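Local coordinates for pyoverdine biosynthesis protein PvcB (Pseudomonas aeruginosa, PDB 4YLM), which probably uses iron and 2-oxoglutarate to oxidise tyrosine isonitrile to its 2,3-unsaturated form in the biosynthesis of paerucumarin, at residues L51-H56 with V121-V126; H112-Y117 with R276-A281. All coordinates share one frame; numbering follows the deposited sequence.

Interaction 1. Residues L51-H56 with V121-V126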
ATOM      1  N   LEU A  51       4.519  -3.370   5.825  1.00 18.82           N
ATOM      2  CA  LEU A  51       4.938  -3.246   7.221  1.00 20.68           C
ATOM      3  C   LEU A  51       6.022  -4.268   7.586  1.00 20.82           C
ATOM      4  O   LEU A  51       6.963  -3.939   8.301  1.00 20.15           O
ATOM      5  CB  LEU A  51       3.745  -3.406   8.171  1.00 17.92           C
ATOM      6  CG  LEU A  51       2.625  -2.360   8.078  1.00 22.55           C
ATOM      7  CD1 LEU A  51       1.451  -2.749   8.982  1.00 22.96           C
ATOM      8  CD2 LEU A  51       3.148  -0.954   8.396  1.00 20.11           C
ATOM      9  N   ALA A  52       5.881  -5.503   7.104  1.00 17.70           N
ATOM     10  CA  ALA A  52       6.876  -6.531   7.382  1.00 20.15           C
ATOM     11  C   ALA A  52       8.229  -6.137   6.813  1.00 20.43           C
ATOM     12  O   ALA A  52       9.272  -6.418   7.403  1.00 18.86           O
ATOM     13  CB  ALA A  52       6.430  -7.902   6.831  1.00 18.92           C
ATOM     14  N   ARG A  53       8.223  -5.476   5.664  1.00 16.44           N
ATOM     15  CA  ARG A  53       9.484  -5.083   5.058  1.00 18.25           C
ATOM     16  C   ARG A  53      10.218  -3.959   5.808  1.00 21.69           C
ATOM     17  O   ARG A  53      11.446  -3.886   5.764  1.00 20.75           O
ATOM     18  CB  ARG A  53       9.278  -4.724   3.590  1.00 18.93           C
ATOM     19  CG  ARG A  53       9.131  -5.960   2.729  1.00 20.02           C
ATOM     20  CD  ARG A  53       8.578  -5.633   1.352  1.00 23.06           C
ATOM     21  NE  ARG A  53       8.613  -6.811   0.493  1.00 24.05           N
ATOM     22  CZ  ARG A  53       7.723  -7.052  -0.464  1.00 30.24           C
ATOM     23  NH1 ARG A  53       6.731  -6.194  -0.677  1.00 26.39           N
ATOM     24  NH2 ARG A  53       7.823  -8.154  -1.196  1.00 29.15           N
ATOM     25  N   SER A  54       9.475  -3.086   6.486  1.00 18.96           N
ATOM     26  CA  SER A  54      10.113  -1.942   7.160  1.00 22.63           C
ATOM     27  C   SER A  54      10.289  -2.167   8.666  1.00 20.35           C
ATOM     28  O   SER A  54      11.248  -1.681   9.266  1.00 21.85           O
ATOM     29  CB  SER A  54       9.299  -0.669   6.929  1.00 19.32           C
ATOM     30  OG  SER A  54       7.987  -0.861   7.457  1.00 20.44           O
ATOM     31  N   HIS A  55       9.364  -2.909   9.272  1.00 20.01           N
ATOM     32  CA  HIS A  55       9.448  -3.219  10.691  1.00 20.57           C
ATOM     33  C   HIS A  55      10.096  -4.593  10.928  1.00 24.27           C
ATOM     34  O   HIS A  55      10.467  -4.907  12.056  1.00 21.76           O
ATOM     35  CB  HIS A  55       8.061  -3.211  11.331  1.00 21.64           C
ATOM     36  CG  HIS A  55       7.388  -1.869  11.333  1.00 23.68           C
ATOM     37  ND1 HIS A  55       7.678  -0.891  12.262  1.00 21.02           N
ATOM     38  CD2 HIS A  55       6.407  -1.362  10.547  1.00 21.83           C
ATOM     39  CE1 HIS A  55       6.913   0.163  12.039  1.00 23.88           C
ATOM     40  NE2 HIS A  55       6.141  -0.091  10.997  1.00 20.02           N
ATOM     41  N   HIS A  56      10.175  -5.410   9.873  1.00 23.34           N
ATOM     42  CA  HIS A  56      10.866  -6.721   9.879  1.00 21.59           C
ATOM     43  C   HIS A  56      10.187  -7.863  10.625  1.00 18.32           C
ATOM     44  O   HIS A  56      10.375  -9.031  10.280  1.00 24.97           O
ATOM     45  CB  HIS A  56      12.342  -6.579  10.314  1.00 19.87           C
ATOM     46  CG  HIS A  56      13.070  -5.505   9.571  1.00 20.50           C
ATOM     47  ND1 HIS A  56      13.118  -5.463   8.193  1.00 22.60           N
ATOM     48  CD2 HIS A  56      13.753  -4.417  10.007  1.00 23.55           C
ATOM     49  CE1 HIS A  56      13.808  -4.400   7.811  1.00 24.95           C
ATOM     50  NE2 HIS A  56      14.203  -3.747   8.892  1.00 23.31           N
ATOM     51  N   VAL A 121      15.406 -18.644  -1.911  1.00 30.89           N
ATOM     52  CA  VAL A 121      15.338 -18.166  -0.532  1.00 28.77           C
ATOM     53  C   VAL A 121      14.007 -17.436  -0.311  1.00 27.72           C
ATOM     54  O   VAL A 121      13.666 -16.520  -1.058  1.00 29.07           O
ATOM     55  CB  VAL A 121      16.554 -17.234  -0.223  1.00 28.05           C
ATOM     56  CG1 VAL A 121      16.471 -16.661   1.177  1.00 23.91           C
ATOM     57  CG2 VAL A 121      17.876 -17.997  -0.420  1.00 30.99           C
ATOM     58  N   PRO A 122      13.233 -17.855   0.700  1.00 24.65           N
ATOM     59  CA  PRO A 122      11.940 -17.197   0.914  1.00 25.14           C
ATOM     60  C   PRO A 122      12.130 -15.805   1.507  1.00 26.53           C
ATOM     61  O   PRO A 122      13.049 -15.620   2.296  1.00 22.71           O
ATOM     62  CB  PRO A 122      11.258 -18.100   1.936  1.00 25.13           C
ATOM     63  CG  PRO A 122      12.400 -18.692   2.720  1.00 27.12           C
ATOM     64  CD  PRO A 122      13.524 -18.875   1.726  1.00 26.29           C
ATOM     65  N   GLU A 123      11.277 -14.845   1.144  1.00 25.61           N
ATOM     66  CA  GLU A 123      11.359 -13.528   1.775  1.00 23.30           C
ATOM     67  C   GLU A 123      10.759 -13.531   3.180  1.00 21.78           C
ATOM     68  O   GLU A 123      11.318 -12.931   4.094  1.00 21.84           O
ATOM     69  CB  GLU A 123      10.708 -12.428   0.910  1.00 22.00           C
ATOM     70  CG  GLU A 123      10.774 -11.037   1.572  1.00 22.21           C
ATOM     71  CD  GLU A 123      10.405  -9.890   0.631  1.00 27.54           C
ATOM     72  OE1 GLU A 123       9.814 -10.153  -0.440  1.00 26.28           O
ATOM     73  OE2 GLU A 123      10.711  -8.725   0.969  1.00 22.40           O
ATOM     74  N   PHE A 124       9.623 -14.202   3.352  1.00 19.99           N
ATOM     75  CA  PHE A 124       8.913 -14.192   4.626  1.00 21.41           C
ATOM     76  C   PHE A 124       8.689 -15.584   5.198  1.00 24.60           C
ATOM     77  O   PHE A 124       8.459 -16.557   4.451  1.00 22.89           O
ATOM     78  CB  PHE A 124       7.518 -13.553   4.481  1.00 22.86           C
ATOM     79  CG  PHE A 124       7.530 -12.136   3.954  1.00 22.88           C
ATOM     80  CD1 PHE A 124       8.069 -11.095   4.709  1.00 21.92           C
ATOM     81  CD2 PHE A 124       6.988 -11.847   2.707  1.00 24.22           C
ATOM     82  CE1 PHE A 124       8.070  -9.772   4.209  1.00 23.59           C
ATOM     83  CE2 PHE A 124       6.986 -10.536   2.204  1.00 26.21           C
ATOM     84  CZ  PHE A 124       7.526  -9.505   2.956  1.00 22.43           C
ATOM     85  N   GLN A 125       8.708 -15.653   6.530  1.00 21.79           N
ATOM     86  CA  GLN A 125       8.111 -16.757   7.274  1.00 23.57           C
ATOM     87  C   GLN A 125       6.772 -16.254   7.823  1.00 24.91           C
ATOM     88  O   GLN A 125       6.701 -15.162   8.381  1.00 23.00           O
ATOM     89  CB  GLN A 125       9.008 -17.174   8.455  1.00 22.29           C
ATOM     90  CG  GLN A 125      10.447 -17.553   8.099  1.00 26.20           C
ATOM     91  CD  GLN A 125      11.411 -17.301   9.258  1.00 34.44           C
ATOM     92  OE1 GLN A 125      11.368 -16.247   9.893  1.00 38.26           O
ATOM     93  NE2 GLN A 125      12.260 -18.273   9.552  1.00 32.63           N
ATOM     94  N   VAL A 126       5.708 -17.030   7.634  1.00 21.99           N
ATOM     95  CA  VAL A 126       4.431 -16.751   8.265  1.00 21.21           C
ATOM     96  C   VAL A 126       4.181 -17.877   9.271  1.00 24.51           C
ATOM     97  O   VAL A 126       4.113 -19.047   8.894  1.00 24.76           O
ATOM     98  CB  VAL A 126       3.284 -16.696   7.238  1.00 20.38           C
ATOM     99  CG1 VAL A 126       1.937 -16.520   7.942  1.00 23.28           C
ATOM    100  CG2 VAL A 126       3.523 -15.545   6.246  1.00 24.34           C
TER
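Glu123 reaches out to Arg53 near the end of helix 45-55, and its carboxylate takes two side-on hydrogen bonds from the guanidinium. Arg53 NE meets Glu123 OE2 at 2.9 Å and 178°, while Arg53 NH2 reaches Glu123 OE1, also at 2.9 Å. Both oxygens lie close to the guanidinium plane, but the guanidinium and carboxylate planes are turned 41° apart, so OE2 is met from above the carboxylate plane and OE1 on its syn side, tilted out of it. An extended chain beyond CG carries the acid out to this point. Arg53 NH2 has a second acidic partner in Glu282, which would further limit rotation of the guanidinium. Phe124 comes next and brings its ring against the same helix. Its CE1 touches the methyl of Ala52, with Ala52 CB 3.6 Å from Phe124 CE1. Its CZ lies over one face of the guanidinium, 3.8 Å from Arg53 NE. Glu123 CG rests over the centre of one face of the Phe124 ring, whereas Ala52 and Arg53 approach it obliquely. Both Glu123 and Phe124 face Ile279 of strand 272-286. This is a classic beta bulge in a core strand of the TfdA-family, cupin-type fold, with a helix packed beside it.

Interaction 2. Residues H112-Y117 with R276-A281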
ATOM      1  N   HIS A 112      20.296 -18.106  12.529  1.00 26.81           N
ATOM      2  CA  HIS A 112      20.553 -18.450  11.134  1.00 26.51           C
ATOM      3  C   HIS A 112      19.438 -17.859  10.265  1.00 26.68           C
ATOM      4  O   HIS A 112      18.592 -17.120  10.764  1.00 26.25           O
ATOM      5  CB  HIS A 112      20.655 -19.977  10.948  1.00 29.83           C
ATOM      6  CG  HIS A 112      19.392 -20.713  11.268  1.00 27.73           C
ATOM      7  ND1 HIS A 112      18.908 -20.840  12.552  1.00 27.39           N
ATOM      8  CD2 HIS A 112      18.505 -21.354  10.466  1.00 30.91           C
ATOM      9  CE1 HIS A 112      17.772 -21.518  12.527  1.00 27.60           C
ATOM     10  NE2 HIS A 112      17.505 -21.839  11.274  1.00 30.21           N
ATOM     11  N   TRP A 113      19.450 -18.160   8.972  1.00 26.55           N
ATOM     12  CA  TRP A 113      18.339 -17.762   8.109  1.00 27.24           C
ATOM     13  C   TRP A 113      17.778 -18.957   7.349  1.00 27.94           C
ATOM     14  O   TRP A 113      18.470 -19.957   7.166  1.00 26.66           O
ATOM     15  CB  TRP A 113      18.744 -16.623   7.160  1.00 24.06           C
ATOM     16  CG  TRP A 113      19.700 -16.942   6.021  1.00 27.33           C
ATOM     17  CD1 TRP A 113      19.368 -17.105   4.703  1.00 27.94           C
ATOM     18  CD2 TRP A 113      21.131 -17.048   6.085  1.00 25.42           C
ATOM     19  NE1 TRP A 113      20.496 -17.332   3.952  1.00 29.31           N
ATOM     20  CE2 TRP A 113      21.591 -17.306   4.774  1.00 27.09           C
ATOM     21  CE3 TRP A 113      22.066 -16.975   7.125  1.00 28.55           C
ATOM     22  CZ2 TRP A 113      22.949 -17.484   4.473  1.00 28.40           C
ATOM     23  CZ3 TRP A 113      23.409 -17.149   6.828  1.00 29.03           C
ATOM     24  CH2 TRP A 113      23.840 -17.399   5.512  1.00 30.01           C
ATOM     25  N   ASP A 114      16.523 -18.858   6.924  1.00 27.01           N
ATOM     26  CA  ASP A 114      15.883 -19.937   6.174  1.00 31.01           C
ATOM     27  C   ASP A 114      16.307 -19.892   4.721  1.00 32.20           C
ATOM     28  O   ASP A 114      16.472 -18.805   4.139  1.00 27.38           O
ATOM     29  CB  ASP A 114      14.351 -19.852   6.265  1.00 28.42           C
ATOM     30  CG  ASP A 114      13.815 -20.413   7.561  1.00 30.45           C
ATOM     31  OD1 ASP A 114      14.633 -20.911   8.369  1.00 29.03           O
ATOM     32  OD2 ASP A 114      12.580 -20.367   7.770  1.00 27.27           O
ATOM     33  N   GLY A 115      16.493 -21.073   4.139  1.00 27.82           N
ATOM     34  CA  GLY A 115      16.819 -21.181   2.731  1.00 28.48           C
ATOM     35  C   GLY A 115      18.302 -21.204   2.406  1.00 31.70           C
ATOM     36  O   GLY A 115      18.678 -21.190   1.237  1.00 33.28           O
ATOM     37  N   MET A 116      19.143 -21.232   3.435  1.00 31.99           N
ATOM     38  CA  MET A 116      20.598 -21.213   3.259  1.00 34.73           C
ATOM     39  C   MET A 116      21.083 -22.238   2.235  1.00 39.06           C
ATOM     40  O   MET A 116      21.999 -21.968   1.456  1.00 34.92           O
ATOM     41  CB  MET A 116      21.293 -21.539   4.576  1.00 39.18           C
ATOM     42  CG  MET A 116      21.058 -20.571   5.708  1.00 42.79           C
ATOM     43  SD  MET A 116      21.908 -21.189   7.181  1.00 43.91           S
ATOM     44  CE  MET A 116      23.531 -21.513   6.466  1.00 39.20           C
ATOM     45  N   TYR A 117      20.482 -23.424   2.270  1.00 35.41           N
ATOM     46  CA  TYR A 117      20.939 -24.546   1.450  1.00 39.86           C
ATOM     47  C   TYR A 117      19.953 -24.858   0.345  1.00 42.14           C
ATOM     48  O   TYR A 117      19.996 -25.944  -0.233  1.00 39.29           O
ATOM     49  CB  TYR A 117      21.101 -25.806   2.307  1.00 40.67           C
ATOM     50  CG  TYR A 117      22.160 -25.710   3.378  1.00 42.05           C
ATOM     51  CD1 TYR A 117      23.504 -25.615   3.044  1.00 41.26           C
ATOM     52  CD2 TYR A 117      21.816 -25.728   4.724  1.00 43.84           C
ATOM     53  CE1 TYR A 117      24.475 -25.533   4.023  1.00 46.46           C
ATOM     54  CE2 TYR A 117      22.784 -25.643   5.707  1.00 41.91           C
ATOM     55  CZ  TYR A 117      24.108 -25.549   5.350  1.00 42.10           C
ATOM     56  OH  TYR A 117      25.075 -25.464   6.328  1.00 47.71           O
ATOM     57  N   ARG A 276       4.125 -23.177  10.003  1.00 26.18           N
ATOM     58  CA  ARG A 276       4.923 -22.214   9.253  1.00 24.73           C
ATOM     59  C   ARG A 276       4.765 -22.362   7.745  1.00 27.11           C
ATOM     60  O   ARG A 276       4.807 -23.478   7.209  1.00 26.13           O
ATOM     61  CB  ARG A 276       6.405 -22.333   9.611  1.00 22.30           C
ATOM     62  CG  ARG A 276       7.289 -21.326   8.859  1.00 24.36           C
ATOM     63  CD  ARG A 276       8.672 -21.901   8.582  1.00 28.69           C
ATOM     64  NE  ARG A 276       8.626 -22.950   7.569  1.00 28.20           N
ATOM     65  CZ  ARG A 276       9.617 -23.810   7.342  1.00 29.84           C
ATOM     66  NH1 ARG A 276      10.724 -23.747   8.059  1.00 30.38           N
ATOM     67  NH2 ARG A 276       9.495 -24.740   6.403  1.00 30.08           N
ATOM     68  N   VAL A 277       4.605 -21.222   7.072  1.00 25.05           N
ATOM     69  CA  VAL A 277       4.551 -21.139   5.616  1.00 20.53           C
ATOM     70  C   VAL A 277       5.617 -20.150   5.138  1.00 28.37           C
ATOM     71  O   VAL A 277       5.820 -19.100   5.759  1.00 22.98           O
ATOM     72  CB  VAL A 277       3.158 -20.657   5.152  1.00 25.39           C
ATOM     73  CG1 VAL A 277       3.094 -20.531   3.613  1.00 19.48           C
ATOM     74  CG2 VAL A 277       2.063 -21.600   5.684  1.00 23.51           C
ATOM     75  N   HIS A 278       6.314 -20.499   4.058  1.00 24.29           N
ATOM     76  CA  HIS A 278       7.299 -19.622   3.445  1.00 24.75           C
ATOM     77  C   HIS A 278       6.663 -18.871   2.274  1.00 23.86           C
ATOM     78  O   HIS A 278       5.871 -19.448   1.533  1.00 24.62           O
ATOM     79  CB  HIS A 278       8.477 -20.441   2.920  1.00 25.79           C
ATOM     80  CG  HIS A 278       9.485 -20.807   3.965  1.00 29.20           C
ATOM     81  ND1 HIS A 278      10.103 -22.038   3.998  1.00 27.85           N
ATOM     82  CD2 HIS A 278      10.019 -20.090   4.984  1.00 26.82           C
ATOM     83  CE1 HIS A 278      10.966 -22.069   5.002  1.00 28.27           C
ATOM     84  NE2 HIS A 278      10.930 -20.902   5.619  1.00 28.59           N
ATOM     85  N   ILE A 279       7.015 -17.597   2.105  1.00 25.61           N
ATOM     86  CA  ILE A 279       6.525 -16.803   0.974  1.00 22.91           C
ATOM     87  C   ILE A 279       7.722 -16.364   0.159  1.00 24.57           C
ATOM     88  O   ILE A 279       8.674 -15.815   0.708  1.00 23.79           O
ATOM     89  CB  ILE A 279       5.762 -15.548   1.438  1.00 20.79           C
ATOM     90  CG1 ILE A 279       4.705 -15.915   2.487  1.00 21.57           C
ATOM     91  CG2 ILE A 279       5.175 -14.775   0.227  1.00 21.04           C
ATOM     92  CD1 ILE A 279       3.576 -16.766   1.964  1.00 25.31           C
ATOM     93  N   HIS A 280       7.676 -16.600  -1.147  1.00 22.78           N
ATOM     94  CA  HIS A 280       8.764 -16.217  -2.035  1.00 23.29           C
ATOM     95  C   HIS A 280       8.921 -14.704  -2.063  1.00 25.30           C
ATOM     96  O   HIS A 280       7.964 -13.969  -1.823  1.00 24.38           O
ATOM     97  CB  HIS A 280       8.467 -16.684  -3.462  1.00 25.67           C
ATOM     98  CG  HIS A 280       8.872 -18.101  -3.737  1.00 27.96           C
ATOM     99  ND1 HIS A 280      10.182 -18.527  -3.673  1.00 29.42           N
ATOM    100  CD2 HIS A 280       8.139 -19.185  -4.090  1.00 28.66           C
ATOM    101  CE1 HIS A 280      10.239 -19.811  -3.976  1.00 28.12           C
ATOM    102  NE2 HIS A 280       9.014 -20.232  -4.241  1.00 27.07           N
ATOM    103  N   ALA A 281      10.132 -14.256  -2.356  1.00 25.25           N
ATOM    104  CA  ALA A 281      10.378 -12.872  -2.749  1.00 26.45           C
ATOM    105  C   ALA A 281       9.686 -12.582  -4.087  1.00 29.50           C
ATOM    106  O   ALA A 281       9.183 -13.498  -4.745  1.00 26.62           O
ATOM    107  CB  ALA A 281      11.896 -12.619  -2.852  1.00 27.79           C
TER
HETATM  108  O   HOH W   1      11.888 -21.759   9.888  1.00 42.40           O
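Asp114 and His278 both set CG opposite their own carbonyl carbon, His278 with chi1 -82°, and these settings carry the carboxylate and the imidazole toward each other across the gap between loop and strand. The bends at chi2 and chi3 of Arg276 bring its guanidinium back over His278, whose CE1 sits above the centre of the guanidinium face. His278 NE2 donates to Asp114 OD2 over 2.8 Å, nearly straight at 173°. The oxygen lies in the imidazole plane, but the donor arrives from above the carboxylate plane, and the two planes stand 83° apart. Arg276 is engaged less directly: its NH1 is 3.9 Å from Asp114 OD2, a long salt bridge in which charge acts without an N-H aimed at the oxygen. Water 1 closes the gap, donating to Asp114 OD2 at 2.6 Å and accepting from Arg276 NH1 at 2.9 Å. This water lies at the edge of the guanidinium, in its plane. The other ring nitrogen, His278 ND1, accepts a hydrogen bond from Trp85 NE1, so both nitrogens are held. Asp114 OD1 is hydrogen-bonded to His261; with His112, these two residues probably make up the iron-binding facial triad of the oxygenase. The contact therefore places a second shell behind a likely metal ligand: His278, the water and, from outside the two segments, Gln125 NE2 donate to OD2, and the Arg276 charge may add to their pull, which would restrict rotation of the carboxylate and is consistent with OD1 being kept beside His261.

Strands 120-131 and 272-286 are antiparallel neighbours in one sheet, and each gives a segment to one of the contacts, whose centres are 10 Å apart. Interaction 1 is the more buried: it joins a helix to the sheet through a salt bridge and an aromatic ring. Interaction 2 is partly buried at the likely iron site, and polar groups and a water dominate it. The two meet directly: Gln125 NE2 probably hydrogen-bonds Asp114 OD2, the backbones of Val126 and Val277 pair, and Pro122 packs on His278. Segment 121-126 thus turns Glu123 and Phe124 to the helix and Gln125 to the probable metal-binding carboxylate.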